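Local coordinates for protein exoribonuclease II, mitochondrial (Candida glabrata, PDB 6F3H) that probably degrades mitochondrial RNA from the 3' end as the RNase II-family exoribonuclease component of the mtEXO degradosome, and binds magnesium at its nuclease site, at residues A[768-773]-A[777-782]; A[791-796]-A[807-812]; A[753-758]-A[822-827]. The protein carries 1 engineered substitution. All coordinates share one frame; numbering follows the deposited sequence.

Interaction 1: residues A[768-773]-A[777-782]; sequences VIVTSV and GTVNCL
The hydroxyl of S772 stands in for a backbone carbonyl: N780 N donates to S772 OG over 2.6 Å, nearly straight (165° at the hydrogen). With chi1 at 79° OG is tucked back over its own backbone, and it donates in turn to V773 O, 3.2 Å from S772 OG. One step along, T771 N reaches N780 O at 2.8 Å. I769 and L782 form a hydrogen-bonded antiparallel pair: I769 N to L782 O and L782 N to I769 O each span 3.1 Å. Between these bonds lies the non-hydrogen-bonded pair V770 and C781. L782 packs on two residues at once, its CD1 against I769 CB at 3.7 Å and its CG against T771 CG2 at 3.6 Å. On the face carrying V770 and C781, V770 CG1 meets V779 CB at 4.0 Å. Bound nucleic acid comes within about 6 Å (nearest atoms). Strands 765-770 and 778-782 form the hairpin that opens the curled C-terminal sheet. Strand 790-794 pairs with 778-782, strand 808-818 pairs with 765-770, and T667 of helix 663-670 touches I769 and T771.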
ATOM      1  N   VAL A 768      22.604  -2.288 -15.893  1.00 99.70           N
ATOM      2  CA  VAL A 768      21.437  -1.528 -15.445  1.00 89.13           C
ATOM      3  C   VAL A 768      20.602  -1.018 -16.618  1.00 86.19           C
ATOM      4  O   VAL A 768      21.065  -0.928 -17.755  1.00 91.75           O
ATOM      5  CB  VAL A 768      21.837  -0.317 -14.580  1.00 82.12           C
ATOM      6  CG1 VAL A 768      22.910  -0.692 -13.592  1.00 83.31           C
ATOM      7  CG2 VAL A 768      22.279   0.840 -15.453  1.00 76.67           C
ATOM      8  N   ILE A 769      19.359  -0.642 -16.312  1.00 78.36           N
ATOM      9  CA  ILE A 769      18.433  -0.067 -17.281  1.00 71.46           C
ATOM     10  C   ILE A 769      17.996   1.313 -16.814  1.00 67.06           C
ATOM     11  O   ILE A 769      17.526   1.468 -15.685  1.00 66.03           O
ATOM     12  CB  ILE A 769      17.202  -0.960 -17.504  1.00 68.26           C
ATOM     13  CG1 ILE A 769      17.627  -2.333 -18.013  1.00 70.69           C
ATOM     14  CG2 ILE A 769      16.220  -0.284 -18.459  1.00 69.27           C
ATOM     15  CD1 ILE A 769      16.449  -3.188 -18.512  1.00 76.87           C
ATOM     16  N   VAL A 770      18.081   2.289 -17.708  1.00 64.89           N
ATOM     17  CA  VAL A 770      17.770   3.677 -17.390  1.00 60.06           C
ATOM     18  C   VAL A 770      16.268   3.850 -17.276  1.00 63.65           C
ATOM     19  O   VAL A 770      15.503   3.343 -18.103  1.00 66.28           O
ATOM     20  CB  VAL A 770      18.326   4.603 -18.476  1.00 59.48           C
ATOM     21  CG1 VAL A 770      18.052   6.051 -18.110  1.00 60.39           C
ATOM     22  CG2 VAL A 770      19.794   4.320 -18.702  1.00 59.04           C
ATOM     23  N   THR A 771      15.839   4.572 -16.239  1.00 62.98           N
ATOM     24  CA  THR A 771      14.425   4.717 -15.941  1.00 63.88           C
ATOM     25  C   THR A 771      13.959   6.152 -15.764  1.00 71.52           C
ATOM     26  O   THR A 771      12.801   6.357 -15.382  1.00 71.98           O
ATOM     27  CB  THR A 771      14.058   3.933 -14.675  1.00 58.06           C
ATOM     28  OG1 THR A 771      14.621   4.572 -13.520  1.00 51.72           O
ATOM     29  CG2 THR A 771      14.578   2.508 -14.786  1.00 55.02           C
ATOM     30  N   SER A 772      14.819   7.147 -15.987  1.00 75.17           N
ATOM     31  CA  SER A 772      14.401   8.531 -15.822  1.00 73.84           C
ATOM     32  C   SER A 772      15.197   9.422 -16.754  1.00 72.37           C
ATOM     33  O   SER A 772      16.242   9.032 -17.285  1.00 66.97           O
ATOM     34  CB  SER A 772      14.582   9.027 -14.385  1.00 76.43           C
ATOM     35  OG  SER A 772      15.937   9.355 -14.126  1.00 78.07           O
ATOM     36  N   VAL A 773      14.679  10.635 -16.937  1.00 78.26           N
ATOM     37  CA  VAL A 773      15.375  11.710 -17.642  1.00 82.75           C
ATOM     38  C   VAL A 773      16.458  12.280 -16.733  1.00 86.35           C
ATOM     39  O   VAL A 773      16.314  12.247 -15.498  1.00 86.64           O
ATOM     40  CB  VAL A 773      14.400  12.816 -18.079  1.00 81.35           C
ATOM     41  CG1 VAL A 773      13.321  12.244 -18.949  1.00 82.62           C
ATOM     42  CG2 VAL A 773      13.777  13.475 -16.865  1.00 82.44           C
ATOM     43  N   GLY A 777      22.130  16.112 -14.446  1.00118.83           N
ATOM     44  CA  GLY A 777      23.139  15.259 -15.035  1.00116.10           C
ATOM     45  C   GLY A 777      23.091  13.833 -14.549  1.00114.96           C
ATOM     46  O   GLY A 777      24.064  13.096 -14.739  1.00116.61           O
ATOM     47  N   THR A 778      21.995  13.440 -13.896  1.00110.14           N
ATOM     48  CA  THR A 778      21.860  12.134 -13.272  1.00102.76           C
ATOM     49  C   THR A 778      20.522  11.498 -13.606  1.00 91.97           C
ATOM     50  O   THR A 778      19.478  12.160 -13.621  1.00 90.73           O
ATOM     51  CB  THR A 778      22.039  12.239 -11.758  1.00103.39           C
ATOM     52  OG1 THR A 778      23.442  12.278 -11.469  1.00105.84           O
ATOM     53  CG2 THR A 778      21.382  11.060 -11.027  1.00100.13           C
ATOM     54  N   VAL A 779      20.569  10.198 -13.845  1.00 84.86           N
ATOM     55  CA  VAL A 779      19.407   9.407 -14.196  1.00 79.03           C
ATOM     56  C   VAL A 779      19.096   8.436 -13.073  1.00 76.92           C
ATOM     57  O   VAL A 779      19.936   8.105 -12.227  1.00 79.58           O
ATOM     58  CB  VAL A 779      19.638   8.625 -15.500  1.00 74.32           C
ATOM     59  CG1 VAL A 779      20.007   9.588 -16.603  1.00 70.90           C
ATOM     60  CG2 VAL A 779      20.724   7.618 -15.256  1.00 74.63           C
ATOM     61  N   ASN A 780      17.850   8.002 -13.050  1.00 71.23           N
ATOM     62  CA  ASN A 780      17.473   6.867 -12.240  1.00 64.32           C
ATOM     63  C   ASN A 780      17.633   5.585 -13.039  1.00 60.18           C
ATOM     64  O   ASN A 780      17.496   5.568 -14.265  1.00 62.74           O
ATOM     65  CB  ASN A 780      16.039   7.019 -11.759  1.00 62.39           C
ATOM     66  CG  ASN A 780      15.909   8.050 -10.701  1.00 61.74           C
ATOM     67  OD1 ASN A 780      16.884   8.425 -10.075  1.00 61.72           O
ATOM     68  ND2 ASN A 780      14.696   8.525 -10.487  1.00 66.51           N
ATOM     69  N   CYS A 781      17.904   4.495 -12.330  1.00 55.48           N
ATOM     70  CA  CYS A 781      18.101   3.217 -12.992  1.00 62.79           C
ATOM     71  C   CYS A 781      17.629   2.087 -12.078  1.00 69.06           C
ATOM     72  O   CYS A 781      17.301   2.298 -10.905  1.00 71.60           O
ATOM     73  CB  CYS A 781      19.558   3.026 -13.388  1.00 66.81           C
ATOM     74  SG  CYS A 781      20.662   3.141 -11.997  1.00 71.31           S
ATOM     75  N   LEU A 782      17.599   0.872 -12.634  1.00 70.11           N
ATOM     76  CA  LEU A 782      17.265  -0.311 -11.856  1.00 70.71           C
ATOM     77  C   LEU A 782      18.113  -1.487 -12.301  1.00 76.74           C
ATOM     78  O   LEU A 782      18.714  -1.483 -13.379  1.00 74.81           O
ATOM     79  CB  LEU A 782      15.782  -0.662 -11.987  1.00 65.41           C
ATOM     80  CG  LEU A 782      15.194  -0.730 -13.400  1.00 65.00           C
ATOM     81  CD1 LEU A 782      15.651  -1.929 -14.235  1.00 64.56           C
ATOM     82  CD2 LEU A 782      13.690  -0.690 -13.314  1.00 64.65           C
TER

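Interaction 2: residues A[791-796]-A[807-812]; sequences GTLKLD and DTIRHC
L793 reaches from strand 790-794 across to I809 and C812 of strand 808-818, and these three side chains make the whole contact. L793 carries about half of the buried surface, and its two methyls divide the work. CD2 meets I809 CD1 tip to tip at 4.0 Å, while CD1 turns to C812 SG at 4.4 Å, a looser apolar touch. The leucine extends straight off its strand, CG opposite the backbone N (chi1 -179°), which carries both methyls toward the far side. I809 answers with an extended chain (chi2 -177°) that puts CD1 foremost. I809 and C812 are three positions apart, yet both point at L793; in a regular strand they would lie on opposite faces. The irregular turn of the backbone at R810, where psi is -35°, brings them together. The backbones stay well separated, with 8.6 Å between L793 CA and C812 CA, so only side-chain ends bridge the gap. Neighbouring strands fill the sides: V779 and L826 lie against L793, and V768 and V770 against I809. Strand 790-794 is bonded to 778-782 and 823-827, not to 808-818. Apolar residues meeting in this way across the inside of a closed five-stranded sheet are characteristic of an OB-fold barrel, consistent with the C-terminal S1 domain of RNase II-family enzymes.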
ATOM      1  N   GLY A 791      18.596   2.625  -8.074  1.00 62.57           N
ATOM      2  CA  GLY A 791      19.577   3.628  -7.706  1.00 63.28           C
ATOM      3  C   GLY A 791      19.619   4.847  -8.606  1.00 71.64           C
ATOM      4  O   GLY A 791      18.641   5.160  -9.291  1.00 74.45           O
ATOM      5  N   THR A 792      20.736   5.573  -8.567  1.00 75.99           N
ATOM      6  CA  THR A 792      20.997   6.732  -9.418  1.00 82.68           C
ATOM      7  C   THR A 792      22.401   6.640 -10.007  1.00 87.56           C
ATOM      8  O   THR A 792      23.336   6.214  -9.321  1.00 88.85           O
ATOM      9  CB  THR A 792      20.854   8.023  -8.620  1.00 85.19           C
ATOM     10  OG1 THR A 792      21.424   7.821  -7.325  1.00 85.09           O
ATOM     11  CG2 THR A 792      19.406   8.412  -8.460  1.00 89.16           C
ATOM     12  N   LEU A 793      22.561   7.077 -11.263  1.00 88.02           N
ATOM     13  CA  LEU A 793      23.844   7.038 -11.967  1.00 85.88           C
ATOM     14  C   LEU A 793      24.266   8.440 -12.388  1.00 89.35           C
ATOM     15  O   LEU A 793      23.455   9.200 -12.929  1.00 88.76           O
ATOM     16  CB  LEU A 793      23.775   6.135 -13.201  1.00 83.03           C
ATOM     17  CG  LEU A 793      25.036   5.950 -14.057  1.00 86.22           C
ATOM     18  CD1 LEU A 793      26.037   5.012 -13.414  1.00 90.46           C
ATOM     19  CD2 LEU A 793      24.702   5.446 -15.444  1.00 84.59           C
ATOM     20  N   LYS A 794      25.535   8.780 -12.152  1.00 92.48           N
ATOM     21  CA  LYS A 794      26.088  10.065 -12.576  1.00 95.04           C
ATOM     22  C   LYS A 794      26.552   9.934 -14.021  1.00 98.41           C
ATOM     23  O   LYS A 794      27.511   9.209 -14.318  1.00 95.39           O
ATOM     24  CB  LYS A 794      27.228  10.513 -11.665  1.00 94.86           C
ATOM     25  N   LEU A 795      25.856  10.625 -14.916  1.00105.15           N
ATOM     26  CA  LEU A 795      26.149  10.513 -16.332  1.00107.18           C
ATOM     27  C   LEU A 795      27.532  11.074 -16.635  1.00117.44           C
ATOM     28  O   LEU A 795      27.949  12.085 -16.060  1.00115.42           O
ATOM     29  CB  LEU A 795      25.086  11.254 -17.141  1.00 97.63           C
ATOM     30  N   ASP A 796      28.248  10.392 -17.530  1.00126.44           N
ATOM     31  CA  ASP A 796      29.538  10.864 -18.032  1.00130.50           C
ATOM     32  C   ASP A 796      29.327  12.114 -18.883  1.00134.69           C
ATOM     33  O   ASP A 796      28.632  12.039 -19.906  1.00137.10           O
ATOM     34  CB  ASP A 796      30.200   9.737 -18.838  1.00129.95           C
ATOM     35  CG  ASP A 796      31.544  10.130 -19.440  1.00127.87           C
ATOM     36  OD1 ASP A 796      32.028  11.257 -19.202  1.00125.52           O
ATOM     37  OD2 ASP A 796      32.117   9.288 -20.166  1.00127.64           O
ATOM     38  N   ASP A 807      16.964   2.212 -21.756  1.00 66.60           N
ATOM     39  CA  ASP A 807      18.267   1.873 -22.286  1.00 73.88           C
ATOM     40  C   ASP A 807      19.052   1.075 -21.261  1.00 79.69           C
ATOM     41  O   ASP A 807      18.924   1.278 -20.052  1.00 82.10           O
ATOM     42  CB  ASP A 807      19.062   3.133 -22.621  1.00 73.44           C
ATOM     43  CG  ASP A 807      18.467   3.900 -23.759  1.00 74.25           C
ATOM     44  OD1 ASP A 807      17.390   3.488 -24.227  1.00 78.17           O
ATOM     45  OD2 ASP A 807      19.064   4.918 -24.177  1.00 72.05           O
ATOM     46  N   THR A 808      19.906   0.196 -21.758  1.00 75.64           N
ATOM     47  CA  THR A 808      20.704  -0.664 -20.909  1.00 67.97           C
ATOM     48  C   THR A 808      22.117  -0.130 -20.839  1.00 71.76           C
ATOM     49  O   THR A 808      22.631   0.410 -21.819  1.00 72.82           O
ATOM     50  CB  THR A 808      20.715  -2.087 -21.435  1.00 62.97           C
ATOM     51  OG1 THR A 808      19.379  -2.445 -21.807  1.00 69.90           O
ATOM     52  CG2 THR A 808      21.235  -3.022 -20.362  1.00 56.30           C
ATOM     53  N   ILE A 809      22.708  -0.188 -19.651  1.00 75.90           N
ATOM     54  CA  ILE A 809      24.109   0.170 -19.470  1.00 76.83           C
ATOM     55  C   ILE A 809      24.815  -0.954 -18.713  1.00 89.15           C
ATOM     56  O   ILE A 809      24.508  -1.207 -17.542  1.00 84.28           O
ATOM     57  CB  ILE A 809      24.248   1.511 -18.749  1.00 65.71           C
ATOM     58  CG1 ILE A 809      23.595   2.608 -19.596  1.00 58.56           C
ATOM     59  CG2 ILE A 809      25.704   1.812 -18.576  1.00 68.99           C
ATOM     60  CD1 ILE A 809      23.730   3.985 -19.026  1.00 53.32           C
ATOM     61  N   ARG A 810      25.783  -1.602 -19.368  1.00103.01           N
ATOM     62  CA  ARG A 810      26.227  -2.932 -18.961  1.00109.61           C
ATOM     63  C   ARG A 810      27.354  -2.918 -17.920  1.00113.90           C
ATOM     64  O   ARG A 810      27.382  -3.802 -17.053  1.00122.09           O
ATOM     65  CB  ARG A 810      26.655  -3.750 -20.188  1.00109.69           C
ATOM     66  N   HIS A 811      28.289  -1.965 -17.969  1.00114.14           N
ATOM     67  CA  HIS A 811      29.425  -1.929 -17.044  1.00110.49           C
ATOM     68  C   HIS A 811      29.370  -0.631 -16.256  1.00116.19           C
ATOM     69  O   HIS A 811      29.601   0.450 -16.815  1.00109.12           O
ATOM     70  CB  HIS A 811      30.752  -2.040 -17.794  1.00104.67           C
ATOM     71  N   CYS A 812      29.100  -0.747 -14.953  1.00124.72           N
ATOM     72  CA  CYS A 812      28.830   0.404 -14.098  1.00131.17           C
ATOM     73  C   CYS A 812      29.553   0.292 -12.762  1.00122.94           C
ATOM     74  O   CYS A 812      29.603  -0.793 -12.172  1.00124.62           O
ATOM     75  CB  CYS A 812      27.332   0.554 -13.864  1.00142.96           C
ATOM     76  SG  CYS A 812      26.451   1.106 -15.324  1.00151.16           S
TER

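Interaction 3: residues A[753-758]-A[822-827]; sequences WTLKHL and GILTLT
The long helix 725-761 packs against the start of the last strand of the curled C-terminal sheet, where a G1 beta bulge made by G822 and I823 opposite H818 begins strand 823-827. L755 is the helix residue that makes the contact, and its two methyls have different targets. CD1 lies over the bulge, 4.2 Å from G822 CA and 3.7 Å from I823 O. CD2 meets L824 CD1 at 4.1 Å, the two leucine side chains slanting across one another. L755 leaves the helix with CG beside its backbone N (chi1 -60°) and then runs on extended, which sends the methyls outward from the helix to the strand. L824, with CG opposite its backbone N (chi1 179°), presents CD1 to the helix. One helical turn on, L758 points the same way but comes no closer than the edge of contact. The positive phi of G822 (80°) is the usual glycine conformation of a G1 bulge; at these backbone angles a CB would press on the carbonyl oxygen of the preceding residue. I817 of strand 808-818 touches both leucines and completes the apolar patch. L824 is held in the sheet by a backbone bond from T792 N to L824 O, and the T792 hydroxyl bonds the same oxygen. The contact itself is made of methyl groups against methyl, CA and a carbonyl oxygen, without a polar bond between helix and strand. Its cohesion therefore comes from dispersion and the burial of the leucines, and at this point the helix is probably positioned by shape fit, not by directional bonds.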
ATOM      1  N   TRP A 753      17.063  -5.178   2.262  1.00 48.88           N
ATOM      2  CA  TRP A 753      17.687  -6.491   2.164  1.00 47.29           C
ATOM      3  C   TRP A 753      18.351  -6.718   0.808  1.00 49.72           C
ATOM      4  O   TRP A 753      19.416  -7.340   0.740  1.00 55.82           O
ATOM      5  CB  TRP A 753      16.664  -7.583   2.451  1.00 43.61           C
ATOM      6  CG  TRP A 753      16.211  -7.622   3.878  1.00 46.56           C
ATOM      7  CD1 TRP A 753      14.976  -7.298   4.337  1.00 46.97           C
ATOM      8  CD2 TRP A 753      16.986  -7.985   5.037  1.00 47.02           C
ATOM      9  NE1 TRP A 753      14.920  -7.462   5.702  1.00 50.42           N
ATOM     10  CE2 TRP A 753      16.142  -7.872   6.155  1.00 48.16           C
ATOM     11  CE3 TRP A 753      18.300  -8.400   5.232  1.00 47.31           C
ATOM     12  CZ2 TRP A 753      16.566  -8.152   7.445  1.00 48.31           C
ATOM     13  CZ3 TRP A 753      18.721  -8.681   6.522  1.00 47.61           C
ATOM     14  CH2 TRP A 753      17.856  -8.553   7.610  1.00 47.82           C
ATOM     15  N   THR A 754      17.728  -6.286  -0.286  1.00 45.71           N
ATOM     16  CA  THR A 754      18.430  -6.313  -1.563  1.00 50.17           C
ATOM     17  C   THR A 754      19.801  -5.683  -1.423  1.00 62.18           C
ATOM     18  O   THR A 754      20.813  -6.287  -1.787  1.00 71.56           O
ATOM     19  CB  THR A 754      17.648  -5.552  -2.621  1.00 53.44           C
ATOM     20  OG1 THR A 754      16.328  -6.075  -2.693  1.00 63.03           O
ATOM     21  CG2 THR A 754      18.316  -5.692  -3.964  1.00 44.80           C
ATOM     22  N   LEU A 755      19.847  -4.470  -0.849  1.00 59.85           N
ATOM     23  CA  LEU A 755      21.098  -3.723  -0.758  1.00 53.08           C
ATOM     24  C   LEU A 755      22.067  -4.354   0.230  1.00 58.39           C
ATOM     25  O   LEU A 755      23.262  -4.469  -0.063  1.00 60.58           O
ATOM     26  CB  LEU A 755      20.825  -2.281  -0.360  1.00 49.84           C
ATOM     27  CG  LEU A 755      19.944  -1.422  -1.269  1.00 54.59           C
ATOM     28  CD1 LEU A 755      20.032   0.036  -0.859  1.00 52.36           C
ATOM     29  CD2 LEU A 755      20.297  -1.574  -2.719  1.00 59.53           C
ATOM     30  N   LYS A 756      21.572  -4.790   1.395  1.00 61.23           N
ATOM     31  CA  LYS A 756      22.447  -5.405   2.395  1.00 64.11           C
ATOM     32  C   LYS A 756      23.159  -6.617   1.811  1.00 65.11           C
ATOM     33  O   LYS A 756      24.286  -6.933   2.201  1.00 69.25           O
ATOM     34  CB  LYS A 756      21.623  -5.806   3.627  1.00 69.81           C
ATOM     35  CG  LYS A 756      22.402  -6.143   4.910  1.00 77.93           C
ATOM     36  CD  LYS A 756      21.582  -5.866   6.205  1.00 84.98           C
ATOM     37  CE  LYS A 756      22.322  -6.313   7.505  1.00 87.02           C
ATOM     38  NZ  LYS A 756      21.431  -6.804   8.637  1.00 83.47           N
ATOM     39  N   HIS A 757      22.533  -7.275   0.846  1.00 65.04           N
ATOM     40  CA  HIS A 757      23.173  -8.378   0.152  1.00 65.79           C
ATOM     41  C   HIS A 757      24.220  -7.876  -0.830  1.00 65.62           C
ATOM     42  O   HIS A 757      25.341  -8.391  -0.876  1.00 67.79           O
ATOM     43  CB  HIS A 757      22.118  -9.191  -0.578  1.00 65.88           C
ATOM     44  CG  HIS A 757      22.672  -9.997  -1.699  1.00 67.36           C
ATOM     45  ND1 HIS A 757      23.428 -11.127  -1.487  1.00 66.50           N
ATOM     46  CD2 HIS A 757      22.586  -9.840  -3.040  1.00 66.91           C
ATOM     47  CE1 HIS A 757      23.783 -11.635  -2.652  1.00 69.32           C
ATOM     48  NE2 HIS A 757      23.282 -10.875  -3.610  1.00 67.64           N
ATOM     49  N   LEU A 758      23.871  -6.857  -1.615  1.00 64.32           N
ATOM     50  CA  LEU A 758      24.827  -6.292  -2.558  1.00 63.30           C
ATOM     51  C   LEU A 758      26.058  -5.804  -1.829  1.00 73.36           C
ATOM     52  O   LEU A 758      27.159  -5.803  -2.393  1.00 78.11           O
ATOM     53  CB  LEU A 758      24.196  -5.142  -3.329  1.00 53.58           C
ATOM     54  CG  LEU A 758      23.025  -5.561  -4.207  1.00 49.81           C
ATOM     55  CD1 LEU A 758      22.732  -4.461  -5.195  1.00 47.40           C
ATOM     56  CD2 LEU A 758      23.290  -6.880  -4.905  1.00 52.77           C
ATOM     57  N   GLY A 822      17.865   3.472   1.377  1.00 56.94           N
ATOM     58  CA  GLY A 822      17.423   3.174   0.033  1.00 54.59           C
ATOM     59  C   GLY A 822      18.266   3.850  -1.018  1.00 55.93           C
ATOM     60  O   GLY A 822      17.780   4.121  -2.122  1.00 61.53           O
ATOM     61  N   ILE A 823      19.520   4.143  -0.713  1.00 51.39           N
ATOM     62  CA  ILE A 823      20.354   4.944  -1.589  1.00 48.59           C
ATOM     63  C   ILE A 823      21.315   4.013  -2.279  1.00 49.83           C
ATOM     64  O   ILE A 823      21.911   3.131  -1.649  1.00 41.51           O
ATOM     65  CB  ILE A 823      21.106   6.039  -0.831  1.00 44.67           C
ATOM     66  CG1 ILE A 823      20.155   7.177  -0.498  1.00 45.92           C
ATOM     67  CG2 ILE A 823      22.264   6.551  -1.664  1.00 44.90           C
ATOM     68  CD1 ILE A 823      20.564   7.909   0.752  1.00 45.12           C
ATOM     69  N   LEU A 824      21.447   4.200  -3.576  1.00 52.72           N
ATOM     70  CA  LEU A 824      22.367   3.411  -4.366  1.00 54.49           C
ATOM     71  C   LEU A 824      22.871   4.310  -5.474  1.00 61.51           C
ATOM     72  O   LEU A 824      22.061   4.886  -6.206  1.00 70.99           O
ATOM     73  CB  LEU A 824      21.636   2.205  -4.897  1.00 63.74           C
ATOM     74  CG  LEU A 824      22.388   1.235  -5.770  1.00 69.81           C
ATOM     75  CD1 LEU A 824      23.217   0.385  -4.859  1.00 69.04           C
ATOM     76  CD2 LEU A 824      21.351   0.392  -6.502  1.00 73.65           C
ATOM     77  N   THR A 825      24.189   4.481  -5.551  1.00 61.46           N
ATOM     78  CA  THR A 825      24.795   5.473  -6.423  1.00 70.33           C
ATOM     79  C   THR A 825      25.876   4.808  -7.261  1.00 73.80           C
ATOM     80  O   THR A 825      26.497   3.823  -6.838  1.00 69.50           O
ATOM     81  CB  THR A 825      25.373   6.660  -5.615  1.00 75.50           C
ATOM     82  OG1 THR A 825      26.364   6.192  -4.687  1.00 84.30           O
ATOM     83  CG2 THR A 825      24.251   7.370  -4.838  1.00 66.93           C
ATOM     84  N   LEU A 826      26.061   5.315  -8.481  1.00 81.11           N
ATOM     85  CA  LEU A 826      26.948   4.656  -9.434  1.00 86.36           C
ATOM     86  C   LEU A 826      27.614   5.671 -10.367  1.00 96.05           C
ATOM     87  O   LEU A 826      27.208   6.836 -10.437  1.00 97.20           O
ATOM     88  CB  LEU A 826      26.175   3.626 -10.258  1.00 81.36           C
ATOM     89  CG  LEU A 826      25.300   2.596  -9.544  1.00 79.39           C
ATOM     90  CD1 LEU A 826      23.922   3.156  -9.226  1.00 84.70           C
ATOM     91  CD2 LEU A 826      25.162   1.353 -10.386  1.00 78.03           C
ATOM     92  N   THR A 827      28.653   5.212 -11.092  1.00 99.97           N
ATOM     93  CA  THR A 827      29.356   6.062 -12.054  1.00 99.21           C
ATOM     94  C   THR A 827      29.559   5.376 -13.411  1.00102.14           C
ATOM     95  O   THR A 827      29.705   4.146 -13.507  1.00 96.02           O
ATOM     96  CB  THR A 827      30.712   6.514 -11.498  1.00 94.29           C
TER

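Along the chain, helix 725-761 supplies the first half of interaction 3 and leads through a short linker to strand 765-770. Interaction 1 closes a tight hairpin across the three residues between its segments. Interaction 2 follows in series, closing the longer excursion between strands 790-794 and 808-818. The return at 822-827 completes interaction 3, whose loop encloses the other two; none cross. The first two contacts are joined by probable backbone bonds V768 O to I809 N and V770 N to D807 O, while T792 N to L824 O and K794 N to L826 O probably link interactions 2 and 3. Interactions 1 and 2 join strands of the curled sheet, probably an S1-type OB fold; interaction 3 adds helix 725-761.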